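Local coordinates for molybdopterin-guanine dinucleotide biosynthesis protein B (Escherichia coli, PDB 1NP6) that binds GTP, hydrolyses it weakly, and may act as an adapter in making and using the molybdopterin-guanine dinucleotide cofactor, at residues D50-D55 / R74-T79; I40-H45 / E85-Q90; M96-S99 / L103-V106; K24-A29 / G160-V165. All coordinates share one frame; numbering follows the deposited sequence.

Interaction 1 (D50-D55 / R74-T79); sequences DKPGKD and RWALMT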
loop_
_atom_site.group_PDB
_atom_site.type_symbol
_atom_site.label_atom_id
_atom_site.label_comp_id
_atom_site.label_asym_id
_atom_site.label_seq_id
_atom_site.Cartn_x
_atom_site.Cartn_y
_atom_site.Cartn_z
ATOM N N ASP B 50 -1.096 13.973 -1.553
ATOM C CA ASP B 50 -2.012 13.450 -0.495
ATOM C C ASP B 50 -1.187 12.472 0.377
ATOM O O ASP B 50 -0.248 11.922 -0.153
ATOM C CB ASP B 50 -3.240 12.782 -1.122
ATOM C CG ASP B 50 -3.166 12.711 -2.642
ATOM O OD1 ASP B 50 -2.258 12.033 -3.173
ATOM O OD2 ASP B 50 -3.981 13.297 -3.386
ATOM N N LYS B 51 -1.502 12.127 1.632
ATOM C CA LYS B 51 -2.707 11.433 2.124
ATOM C C LYS B 51 -3.140 10.238 1.258
ATOM O O LYS B 51 -4.011 10.368 0.399
ATOM C CB LYS B 51 -3.851 12.363 2.550
ATOM C CG LYS B 51 -4.191 12.205 4.039
ATOM C CD LYS B 51 -4.931 13.431 4.586
ATOM C CE LYS B 51 -5.409 13.196 6.020
ATOM N NZ LYS B 51 -4.319 13.405 7.028
ATOM N N PRO B 52 -2.535 9.068 1.484
ATOM C CA PRO B 52 -1.475 8.847 2.484
ATOM C C PRO B 52 -0.018 8.872 1.973
ATOM O O PRO B 52 0.887 8.456 2.709
ATOM C CB PRO B 52 -1.795 7.440 2.982
ATOM C CG PRO B 52 -2.360 6.750 1.753
ATOM C CD PRO B 52 -2.907 7.814 0.814
ATOM N N GLY B 53 0.207 9.347 0.750
ATOM C CA GLY B 53 1.558 9.535 0.240
ATOM C C GLY B 53 2.369 10.502 1.081
ATOM O O GLY B 53 3.559 10.294 1.318
ATOM N N LYS B 54 1.730 11.568 1.557
ATOM C CA LYS B 54 2.447 12.553 2.361
ATOM C C LYS B 54 2.994 11.982 3.675
ATOM O O LYS B 54 4.068 12.395 4.128
ATOM C CB LYS B 54 1.603 13.827 2.562
ATOM C CG LYS B 54 0.757 13.897 3.829
ATOM C CD LYS B 54 0.212 15.313 4.056
ATOM C CE LYS B 54 -1.051 15.560 3.231
ATOM N NZ LYS B 54 -1.837 16.741 3.697
ATOM N N ASP B 55 2.267 11.016 4.257
ATOM C CA ASP B 55 2.631 10.400 5.534
ATOM C C ASP B 55 3.977 9.683 5.461
ATOM O O ASP B 55 4.680 9.605 6.463
ATOM C CB ASP B 55 1.580 9.379 5.986
ATOM C CG ASP B 55 0.220 10.008 6.315
ATOM O OD1 ASP B 55 0.141 11.230 6.578
ATOM O OD2 ASP B 55 -0.832 9.332 6.337
ATOM N N ARG B 74 -6.847 2.298 9.273
ATOM C CA ARG B 74 -6.338 1.818 7.988
ATOM C C ARG B 74 -4.812 1.782 7.924
ATOM O O ARG B 74 -4.124 2.334 8.776
ATOM C CB ARG B 74 -6.901 2.684 6.847
ATOM C CG ARG B 74 -6.479 4.157 6.897
ATOM C CD ARG B 74 -7.205 5.021 5.870
ATOM N NE ARG B 74 -7.966 6.095 6.501
ATOM C CZ ARG B 74 -9.129 5.946 7.119
ATOM N NH1 ARG B 74 -9.708 4.761 7.208
ATOM N NH2 ARG B 74 -9.720 6.997 7.665
ATOM N N TRP B 75 -4.295 1.124 6.893
ATOM C CA TRP B 75 -2.848 1.106 6.649
ATOM C C TRP B 75 -2.587 1.212 5.133
ATOM O O TRP B 75 -3.475 0.898 4.336
ATOM C CB TRP B 75 -2.172 -0.113 7.320
ATOM C CG TRP B 75 -2.651 -1.465 6.851
ATOM C CD1 TRP B 75 -3.676 -2.209 7.374
ATOM C CD2 TRP B 75 -2.122 -2.229 5.757
ATOM N NE1 TRP B 75 -3.804 -3.388 6.684
ATOM C CE2 TRP B 75 -2.862 -3.425 5.683
ATOM C CE3 TRP B 75 -1.085 -2.024 4.835
ATOM C CZ2 TRP B 75 -2.611 -4.409 4.718
ATOM C CZ3 TRP B 75 -0.835 -3.000 3.878
ATOM C CH2 TRP B 75 -1.595 -4.179 3.828
ATOM N N ALA B 76 -1.393 1.688 4.756
ATOM C CA ALA B 76 -1.060 1.985 3.369
ATOM C C ALA B 76 0.370 1.537 3.061
ATOM O O ALA B 76 1.294 1.848 3.810
ATOM C CB ALA B 76 -1.184 3.506 3.078
ATOM N N LEU B 77 0.530 0.816 1.958
ATOM C CA LEU B 77 1.861 0.425 1.470
ATOM C C LEU B 77 2.264 1.335 0.291
ATOM O O LEU B 77 1.434 1.621 -0.575
ATOM C CB LEU B 77 1.809 -1.045 1.047
ATOM C CG LEU B 77 3.041 -1.511 0.229
ATOM C CD1 LEU B 77 4.283 -1.695 1.111
ATOM C CD2 LEU B 77 2.645 -2.796 -0.486
ATOM N N MET B 78 3.496 1.856 0.279
ATOM C CA MET B 78 3.972 2.567 -0.900
ATOM C C MET B 78 5.233 1.865 -1.442
ATOM O O MET B 78 6.078 1.469 -0.656
ATOM C CB MET B 78 4.239 4.042 -0.608
ATOM C CG MET B 78 4.570 4.887 -1.862
ATOM S SD MET B 78 3.231 5.255 -2.996
ATOM C CE MET B 78 2.269 6.544 -1.978
ATOM N N THR B 79 5.303 1.706 -2.763
ATOM C CA THR B 79 6.454 1.072 -3.459
ATOM C C THR B 79 7.012 2.073 -4.476
ATOM O O THR B 79 6.346 2.436 -5.439
ATOM C CB THR B 79 6.017 -0.242 -4.150
ATOM O OG1 THR B 79 5.500 -1.165 -3.177
ATOM C CG2 THR B 79 7.236 -1.011 -4.776
#
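Met-78 reaches Gly-53 through a hooked side chain: CG lies anti to the backbone N (chi1 -172°), then turns at chi2 (72°) and again at chi3 (73°) carry the terminal methyl back across to the opposing loop. As a result CE, and not the sulfur, does the touching, ending 3.8 Å from Gly-53 CA. The second meeting point is Pro-52 on Ala-76. A cis peptide bond precedes Pro-52 and its ring is puckered C-gamma endo; the ring corner meets the short Ala-76 side chain, with Pro-52 CG 3.7 Å from Ala-76 CB. Pro-52 CB stands slightly farther from the same methyl, 4.0 Å from Ala-76 CB. Ala-76 and Met-78 are two apart on strand 74-80, so both point to the same face and receive Pro-52 and Gly-53, where the loop passes into helix 53-61. The turn there is closed by the bond from Lys-54 N to Asp-50 O, 2.6 Å long. A CB on Gly-53 would lie only 2.8 Å from Asp-50 O, so the tight turn itself asks for a bare CA. Strand 74-80 pairs with strand 66-70 and also, antiparallel, with a strand of the second subunit, where Trp-75 of that subunit packs on Met-78. Residues 50-53 are predicted to take part in GTP binding. The contact itself consists purely of van der Waals packing between carbon atoms, small in area, so between these two segments the fit rests on shape rather than on directional bonds.

Interaction 2 (I40-H45 / E85-Q90); sequences IKHTHH and EELDLQ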
loop_
_atom_site.group_PDB
_atom_site.type_symbol
_atom_site.label_atom_id
_atom_site.label_comp_id
_atom_site.label_asym_id
_atom_site.label_seq_id
_atom_site.Cartn_x
_atom_site.Cartn_y
_atom_site.Cartn_z
ATOM N N ILE B 40 -8.405 -1.475 -8.631
ATOM C CA ILE B 40 -7.064 -1.126 -9.127
ATOM C C ILE B 40 -7.214 -0.004 -10.168
ATOM O O ILE B 40 -7.944 -0.142 -11.158
ATOM C CB ILE B 40 -6.369 -2.364 -9.759
ATOM C CG1 ILE B 40 -6.327 -3.535 -8.765
ATOM C CG2 ILE B 40 -4.975 -1.964 -10.265
ATOM C CD1 ILE B 40 -5.649 -4.871 -9.328
ATOM N N LYS B 41 -6.521 1.102 -9.941
ATOM C CA LYS B 41 -6.693 2.310 -10.744
ATOM C C LYS B 41 -5.332 2.871 -11.178
ATOM O O LYS B 41 -4.355 2.784 -10.432
ATOM C CB LYS B 41 -7.426 3.361 -9.892
ATOM C CG LYS B 41 -7.753 4.687 -10.592
ATOM C CD LYS B 41 -8.482 5.658 -9.654
ATOM C CE LYS B 41 -8.145 7.121 -9.980
ATOM N NZ LYS B 41 -9.012 7.730 -11.047
ATOM N N HIS B 42 -5.282 3.451 -12.373
ATOM C CA HIS B 42 -4.136 4.249 -12.826
ATOM C C HIS B 42 -4.390 5.748 -12.643
ATOM O O HIS B 42 -5.520 6.212 -12.816
ATOM C CB HIS B 42 -3.854 3.951 -14.298
ATOM C CG HIS B 42 -2.544 4.488 -14.784
ATOM N ND1 HIS B 42 -2.444 5.652 -15.519
ATOM C CD2 HIS B 42 -1.283 4.015 -14.653
ATOM C CE1 HIS B 42 -1.176 5.872 -15.817
ATOM N NE2 HIS B 42 -0.452 4.895 -15.305
ATOM N N THR B 43 -3.345 6.498 -12.278
ATOM C CA THR B 43 -3.439 7.949 -12.145
ATOM C C THR B 43 -2.223 8.646 -12.766
ATOM O O THR B 43 -1.134 8.074 -12.827
ATOM C CB THR B 43 -3.672 8.374 -10.639
ATOM O OG1 THR B 43 -4.018 9.763 -10.570
ATOM C CG2 THR B 43 -2.398 8.287 -9.790
ATOM N N HIS B 44 -2.411 9.882 -13.230
ATOM C CA HIS B 44 -1.294 10.652 -13.777
ATOM C C HIS B 44 -0.793 11.730 -12.813
ATOM O O HIS B 44 0.137 12.478 -13.136
ATOM C CB HIS B 44 -1.660 11.248 -15.145
ATOM C CG HIS B 44 -1.802 10.221 -16.222
ATOM N ND1 HIS B 44 -0.716 9.629 -16.831
ATOM C CD2 HIS B 44 -2.899 9.669 -16.789
ATOM C CE1 HIS B 44 -1.139 8.760 -17.732
ATOM N NE2 HIS B 44 -2.459 8.764 -17.725
ATOM N N HIS B 45 -1.397 11.793 -11.627
ATOM C CA HIS B 45 -1.009 12.792 -10.628
ATOM C C HIS B 45 0.183 12.350 -9.748
ATOM O O HIS B 45 0.608 11.186 -9.784
ATOM C CB HIS B 45 -2.230 13.249 -9.799
ATOM N N GLU B 85 7.717 2.027 -14.457
ATOM C CA GLU B 85 6.359 1.954 -13.930
ATOM C C GLU B 85 5.872 0.511 -13.756
ATOM O O GLU B 85 6.188 -0.365 -14.571
ATOM C CB GLU B 85 5.416 2.711 -14.871
ATOM C CG GLU B 85 4.015 2.943 -14.322
ATOM C CD GLU B 85 3.128 3.703 -15.283
ATOM O OE1 GLU B 85 3.537 3.910 -16.441
ATOM O OE2 GLU B 85 2.013 4.097 -14.882
ATOM N N GLU B 86 5.108 0.272 -12.690
ATOM C CA GLU B 86 4.437 -1.019 -12.488
ATOM C C GLU B 86 3.089 -1.091 -13.231
ATOM O O GLU B 86 2.123 -0.431 -12.841
ATOM C CB GLU B 86 4.232 -1.301 -10.984
ATOM C CG GLU B 86 3.689 -2.696 -10.693
ATOM C CD GLU B 86 4.659 -3.790 -11.125
ATOM O OE1 GLU B 86 4.362 -4.488 -12.116
ATOM O OE2 GLU B 86 5.719 -3.940 -10.480
ATOM N N LEU B 87 3.025 -1.908 -14.282
ATOM C CA LEU B 87 1.791 -2.068 -15.059
ATOM C C LEU B 87 1.318 -3.517 -15.202
ATOM O O LEU B 87 0.445 -3.814 -16.014
ATOM C CB LEU B 87 1.935 -1.430 -16.445
ATOM C CG LEU B 87 2.224 0.070 -16.549
ATOM C CD1 LEU B 87 2.756 0.377 -17.944
ATOM C CD2 LEU B 87 0.981 0.903 -16.261
ATOM N N ASP B 88 1.893 -4.410 -14.408
ATOM C CA ASP B 88 1.568 -5.839 -14.442
ATOM C C ASP B 88 0.323 -6.063 -13.585
ATOM O O ASP B 88 0.414 -6.122 -12.362
ATOM C CB ASP B 88 2.773 -6.600 -13.890
ATOM C CG ASP B 88 2.681 -8.115 -14.050
ATOM O OD1 ASP B 88 1.573 -8.701 -14.096
ATOM O OD2 ASP B 88 3.715 -8.815 -14.090
ATOM N N LEU B 89 -0.830 -6.162 -14.245
ATOM C CA LEU B 89 -2.135 -6.325 -13.593
ATOM C C LEU B 89 -2.267 -7.549 -12.705
ATOM O O LEU B 89 -2.839 -7.471 -11.621
ATOM C CB LEU B 89 -3.262 -6.351 -14.634
ATOM C CG LEU B 89 -3.855 -5.022 -15.111
ATOM C CD1 LEU B 89 -5.081 -5.277 -15.979
ATOM C CD2 LEU B 89 -4.200 -4.102 -13.942
ATOM N N GLN B 90 -1.769 -8.693 -13.159
ATOM C CA GLN B 90 -1.898 -9.899 -12.338
ATOM C C GLN B 90 -0.992 -9.839 -11.114
ATOM O O GLN B 90 -1.337 -10.394 -10.061
ATOM C CB GLN B 90 -1.648 -11.196 -13.141
ATOM C CG GLN B 90 -2.706 -11.506 -14.227
ATOM C CD GLN B 90 -4.085 -11.937 -13.691
ATOM O OE1 GLN B 90 -5.038 -12.036 -14.465
ATOM N NE2 GLN B 90 -4.188 -12.192 -12.387
#
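His-42 and Glu-85 share the one polar bond of the contact: His-42 NE2 donates to Glu-85 OE2 at 2.6 Å, with an N-H...O angle of 150°. The carboxylate oxygen lies at the ring edge, only 5° out of the imidazole plane, and is approached nearly along its own C-O axis. The carboxylate is nevertheless twisted by 42° against the ring. Glu-85 reaches across with an extended chain, while His-42 has CG anti to its backbone N, which swings the ring off the strand toward Glu-85. Beside this bond, Leu-87 brings a methyl obliquely to the ring, Leu-87 CD2 being 4.2 Å from His-42 CD2. An alanine in place of His-42 would probably leave the Glu-85 carboxylate without this mate and remove the ring that Leu-87 CD2 touches. Farther along, branched carbons meet, with Ile-40 CG2 4.3 Å from Leu-89 CD2. In the next shell His-42 CE1 sits over one face of the His-44 ring, toward its rim, and Phe-109 meets the His-42 ring. Asp-88 N-caps helix 89-95, its OD1 accepting a bond from Phe-91 N at the first turn, which carries Leu-89. Strand 37-42 is bonded to strand 103-107 on one edge and runs parallel to a strand of the second subunit on the other; the linker 85-88 and the start of helix 89-95 run back roughly antiparallel to it.

Interaction 3 (M96-S99 / L103-V106); sequences MDTS and LILV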
loop_
_atom_site.group_PDB
_atom_site.type_symbol
_atom_site.label_atom_id
_atom_site.label_comp_id
_atom_site.label_asym_id
_atom_site.label_seq_id
_atom_site.Cartn_x
_atom_site.Cartn_y
_atom_site.Cartn_z
ATOM N N MET B 96 -2.915 -7.820 -3.382
ATOM C CA MET B 96 -4.133 -7.618 -2.561
ATOM C C MET B 96 -4.389 -8.822 -1.649
ATOM O O MET B 96 -3.948 -9.937 -1.958
ATOM C CB MET B 96 -5.359 -7.348 -3.457
ATOM C CG MET B 96 -5.387 -5.932 -4.035
ATOM S SD MET B 96 -6.723 -5.612 -5.227
ATOM C CE MET B 96 -7.144 -3.998 -4.867
ATOM N N ASP B 97 -5.075 -8.597 -0.521
ATOM C CA ASP B 97 -5.467 -9.681 0.383
ATOM C C ASP B 97 -6.825 -10.219 -0.086
ATOM O O ASP B 97 -7.893 -9.717 0.324
ATOM C CB ASP B 97 -5.520 -9.179 1.847
ATOM C CG ASP B 97 -5.847 -10.289 2.861
ATOM O OD1 ASP B 97 -5.964 -11.468 2.462
ATOM O OD2 ASP B 97 -6.011 -10.066 4.089
ATOM N N THR B 98 -6.781 -11.235 -0.953
ATOM C CA THR B 98 -7.985 -11.724 -1.647
ATOM C C THR B 98 -8.864 -12.623 -0.787
ATOM O O THR B 98 -9.991 -12.954 -1.175
ATOM C CB THR B 98 -7.625 -12.455 -2.977
ATOM O OG1 THR B 98 -6.405 -13.193 -2.808
ATOM C CG2 THR B 98 -7.299 -11.449 -4.073
ATOM N N SER B 99 -8.344 -13.012 0.372
ATOM C CA SER B 99 -9.115 -13.724 1.382
ATOM C C SER B 99 -10.305 -12.894 1.902
ATOM O O SER B 99 -11.241 -13.450 2.477
ATOM C CB SER B 99 -8.199 -14.148 2.543
ATOM O OG SER B 99 -8.127 -13.150 3.556
ATOM N N LEU B 103 -14.245 -9.661 -5.674
ATOM C CA LEU B 103 -14.256 -9.077 -7.010
ATOM C C LEU B 103 -13.289 -7.907 -7.050
ATOM O O LEU B 103 -13.322 -7.056 -6.173
ATOM C CB LEU B 103 -15.659 -8.543 -7.341
ATOM C CG LEU B 103 -15.844 -7.704 -8.604
ATOM C CD1 LEU B 103 -15.968 -8.615 -9.849
ATOM C CD2 LEU B 103 -17.049 -6.792 -8.476
ATOM N N ILE B 104 -12.445 -7.849 -8.075
ATOM C CA ILE B 104 -11.571 -6.694 -8.244
ATOM C C ILE B 104 -11.927 -5.924 -9.512
ATOM O O ILE B 104 -11.851 -6.467 -10.619
ATOM C CB ILE B 104 -10.081 -7.146 -8.234
ATOM C CG1 ILE B 104 -9.698 -7.748 -6.875
ATOM C CG2 ILE B 104 -9.154 -6.000 -8.574
ATOM C CD1 ILE B 104 -8.392 -8.604 -6.901
ATOM N N LEU B 105 -12.303 -4.649 -9.349
ATOM C CA LEU B 105 -12.585 -3.760 -10.474
ATOM C C LEU B 105 -11.298 -3.088 -10.968
ATOM O O LEU B 105 -10.444 -2.747 -10.150
ATOM C CB LEU B 105 -13.621 -2.689 -10.093
ATOM C CG LEU B 105 -14.945 -3.240 -9.536
ATOM C CD1 LEU B 105 -15.755 -2.178 -8.762
ATOM C CD2 LEU B 105 -15.787 -3.835 -10.668
ATOM N N VAL B 106 -11.189 -2.878 -12.287
ATOM C CA VAL B 106 -9.967 -2.320 -12.909
ATOM C C VAL B 106 -10.272 -1.156 -13.839
ATOM O O VAL B 106 -11.155 -1.258 -14.699
ATOM C CB VAL B 106 -9.178 -3.415 -13.687
ATOM C CG1 VAL B 106 -7.848 -2.843 -14.249
ATOM C CG2 VAL B 106 -8.936 -4.618 -12.796
#
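Met-96 and Ile-104 make the main apolar contact, their side chains lying alongside each other and pointing opposite ways. The sulfur is the touching atom: Met-96 SD lies 3.8 Å from Ile-104 CD1 and 4.0 Å from Ile-104 CG1, with the other branch, CG2, near the same atom. Ile-104 holds CG1 anti to its carbonyl carbon (chi1 -64°), which extends CD1 toward the loop. There the same methyl also meets Thr-98, whose side chain crosses it at about a right angle, Thr-98 CG2 being 4.2 Å from Ile-104 CD1. A glycine in place of Ile-104 would probably open a gap beneath Met-96 and Thr-98 and let the methionine sulfur shift. Of the polar interactions, one lies within the loop: Ser-99 OG donates to Asp-97 OD1 at 3.0 Å, on the syn side and 35° out of the carboxylate plane. Another leaves the chain, Asp-97 N being bonded to Gln-66 OE1 of the second subunit. The loop 96-99 ends a long crossover from the adjacent parallel strand 37-42 that includes helices 53-61 and 89-95 and the hairpin 66-70/74-80; Ser-99 begins the run 99-102 predicted to bind GTP, in a fold of the P-loop NTPase type.

Interaction 4 (K24-A29 / G160-V165); sequences KKLIPA and GLADFV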
loop_
_atom_site.group_PDB
_atom_site.type_symbol
_atom_site.label_atom_id
_atom_site.label_comp_id
_atom_site.label_asym_id
_atom_site.label_seq_id
_atom_site.Cartn_x
_atom_site.Cartn_y
_atom_site.Cartn_z
ATOM N N LYS B 24 -18.150 5.325 -8.931
ATOM C CA LYS B 24 -18.522 5.997 -7.676
ATOM C C LYS B 24 -19.874 5.569 -7.132
ATOM O O LYS B 24 -20.051 5.538 -5.916
ATOM C CB LYS B 24 -18.513 7.524 -7.842
ATOM C CG LYS B 24 -17.173 8.163 -7.590
ATOM C CD LYS B 24 -17.334 9.565 -7.025
ATOM C CE LYS B 24 -16.438 10.568 -7.738
ATOM N NZ LYS B 24 -17.141 11.864 -7.959
ATOM N N LYS B 25 -20.816 5.242 -8.023
ATOM C CA LYS B 25 -22.150 4.745 -7.646
ATOM C C LYS B 25 -22.317 3.215 -7.691
ATOM O O LYS B 25 -23.178 2.660 -7.012
ATOM C CB LYS B 25 -23.250 5.361 -8.524
ATOM C CG LYS B 25 -22.945 6.729 -9.113
ATOM C CD LYS B 25 -24.225 7.462 -9.467
ATOM C CE LYS B 25 -24.699 7.117 -10.870
ATOM N NZ LYS B 25 -26.178 7.271 -11.029
ATOM N N LEU B 26 -21.530 2.529 -8.513
ATOM C CA LEU B 26 -21.668 1.076 -8.622
ATOM C C LEU B 26 -21.111 0.347 -7.406
ATOM O O LEU B 26 -21.723 -0.625 -6.924
ATOM C CB LEU B 26 -20.984 0.569 -9.912
ATOM C CG LEU B 26 -20.967 -0.952 -10.103
ATOM C CD1 LEU B 26 -22.370 -1.528 -10.315
ATOM C CD2 LEU B 26 -20.006 -1.326 -11.262
ATOM N N ILE B 27 -19.961 0.816 -6.907
ATOM C CA ILE B 27 -19.275 0.196 -5.774
ATOM C C ILE B 27 -20.166 0.144 -4.503
ATOM O O ILE B 27 -20.309 -0.917 -3.892
ATOM C CB ILE B 27 -17.882 0.857 -5.529
ATOM C CG1 ILE B 27 -16.877 0.402 -6.616
ATOM C CG2 ILE B 27 -17.320 0.508 -4.142
ATOM C CD1 ILE B 27 -15.624 1.295 -6.743
ATOM N N PRO B 28 -20.779 1.258 -4.115
ATOM C CA PRO B 28 -21.749 1.225 -3.002
ATOM C C PRO B 28 -22.871 0.217 -3.223
ATOM O O PRO B 28 -23.206 -0.514 -2.287
ATOM C CB PRO B 28 -22.314 2.663 -2.964
ATOM C CG PRO B 28 -21.249 3.515 -3.576
ATOM C CD PRO B 28 -20.573 2.628 -4.636
ATOM N N ALA B 29 -23.428 0.186 -4.444
ATOM C CA ALA B 29 -24.496 -0.711 -4.813
ATOM C C ALA B 29 -24.079 -2.178 -4.701
ATOM O O ALA B 29 -24.857 -3.023 -4.249
ATOM C CB ALA B 29 -24.982 -0.400 -6.205
ATOM N N GLY B 160 -29.516 -2.190 -12.117
ATOM C CA GLY B 160 -29.534 -3.152 -13.201
ATOM C C GLY B 160 -28.119 -3.620 -13.526
ATOM O O GLY B 160 -27.896 -4.816 -13.746
ATOM N N LEU B 161 -27.184 -2.668 -13.537
ATOM C CA LEU B 161 -25.754 -2.933 -13.744
ATOM C C LEU B 161 -25.176 -3.823 -12.630
ATOM O O LEU B 161 -24.444 -4.775 -12.901
ATOM C CB LEU B 161 -24.983 -1.605 -13.868
ATOM C CG LEU B 161 -23.478 -1.636 -14.184
ATOM C CD1 LEU B 161 -23.169 -2.517 -15.406
ATOM C CD2 LEU B 161 -22.953 -0.225 -14.393
ATOM N N ALA B 162 -25.529 -3.528 -11.380
ATOM C CA ALA B 162 -25.118 -4.345 -10.243
ATOM C C ALA B 162 -25.666 -5.781 -10.339
ATOM O O ALA B 162 -24.988 -6.726 -9.947
ATOM C CB ALA B 162 -25.535 -3.676 -8.897
ATOM N N ASP B 163 -26.870 -5.935 -10.884
ATOM C CA ASP B 163 -27.474 -7.247 -11.084
ATOM C C ASP B 163 -26.692 -8.032 -12.133
ATOM O O ASP B 163 -26.480 -9.232 -11.974
ATOM C CB ASP B 163 -28.932 -7.132 -11.545
ATOM C CG ASP B 163 -29.881 -6.693 -10.429
ATOM O OD1 ASP B 163 -29.458 -6.601 -9.262
ATOM O OD2 ASP B 163 -31.073 -6.419 -10.637
ATOM N N PHE B 164 -26.287 -7.349 -13.201
ATOM C CA PHE B 164 -25.584 -7.994 -14.318
ATOM C C PHE B 164 -24.192 -8.482 -13.891
ATOM O O PHE B 164 -23.717 -9.548 -14.340
ATOM C CB PHE B 164 -25.504 -7.045 -15.524
ATOM C CG PHE B 164 -24.695 -7.589 -16.676
ATOM C CD1 PHE B 164 -25.307 -8.330 -17.683
ATOM C CD2 PHE B 164 -23.320 -7.359 -16.743
ATOM C CE1 PHE B 164 -24.552 -8.852 -18.740
ATOM C CE2 PHE B 164 -22.565 -7.876 -17.795
ATOM C CZ PHE B 164 -23.193 -8.615 -18.796
ATOM N N VAL B 165 -23.538 -7.691 -13.043
ATOM C CA VAL B 165 -22.236 -8.058 -12.490
ATOM C C VAL B 165 -22.365 -9.276 -11.564
ATOM O O VAL B 165 -21.627 -10.235 -11.711
ATOM C CB VAL B 165 -21.500 -6.864 -11.815
ATOM C CG1 VAL B 165 -20.197 -7.307 -11.118
ATOM C CG2 VAL B 165 -21.219 -5.730 -12.809
#
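The peptide plane between Leu-161 and Ala-162 has a methyl of Leu-26 on one face: Leu-26 CD1 stands 3.9 Å from Ala-162 N. The same carbon is 3.9 Å from Ala-162 CA, so it rests on the backbone as much as on side chains. Leu-26 has CG anti to its backbone N (chi1 176°), which directs the branched end out toward the neighbouring helix. Around the flat group, CD1 meets carbons of the residues at both its ends, lying 4.0 Å from Leu-161 CG and 4.1 Å from Ala-162 CB. One methyl therefore fits between two successive residues of helix 160-165. One turn later on helix 24-29, Ala-29 makes the remaining contact, its CB 4.3 Å from Ala-162 CB. Two alanines facing each other bring the backbones to 6.6 Å between Ala-29 CA and Ala-162 CA, with the axes of the two segments 9.7 Å apart at closest approach. The helices cross at -60°, which keeps the contact short, and all four touching residues are buried. Pro-28 interrupts the backbone bonding of the first helix, kinking it just before Ala-29. A salt bridge from Asp-163 to Arg-33 adds a polar tie between the two chain regions. Both helices cover the parallel sheet: Ile-27 packs on Leu-105 and Val-165 on Leu-103 of strand 103-107, while Leu-161 lies on Leu-153 of the edge strand 151-154, and Phe-164 touches that strand and strand 137-142. Pro-28 packs on Ala-62 of the second subunit.

Interactions 2 and 3 join directly through adjacent strands of the parallel sheet: Ile-40 N lies 2.8 Å from Leu-105 O, probably hydrogen-bonded, and Ile-40 CG1 packs 3.8 Å from Ile-104 CG2. Interaction 4 meets interaction 3 through Leu-105 CD1 and Ile-27 CG1, 3.5 Å apart. Interaction 1 stands off, its centre about 28 Å from that of interaction 4, and is nested in the chain loop closed by interaction 2. Every contact reaches the second subunit. The P-loop residue Lys-19, inferred to bind GTP, has its side chain about 8 Å from that of His-42 and about 10 Å from that of Leu-26.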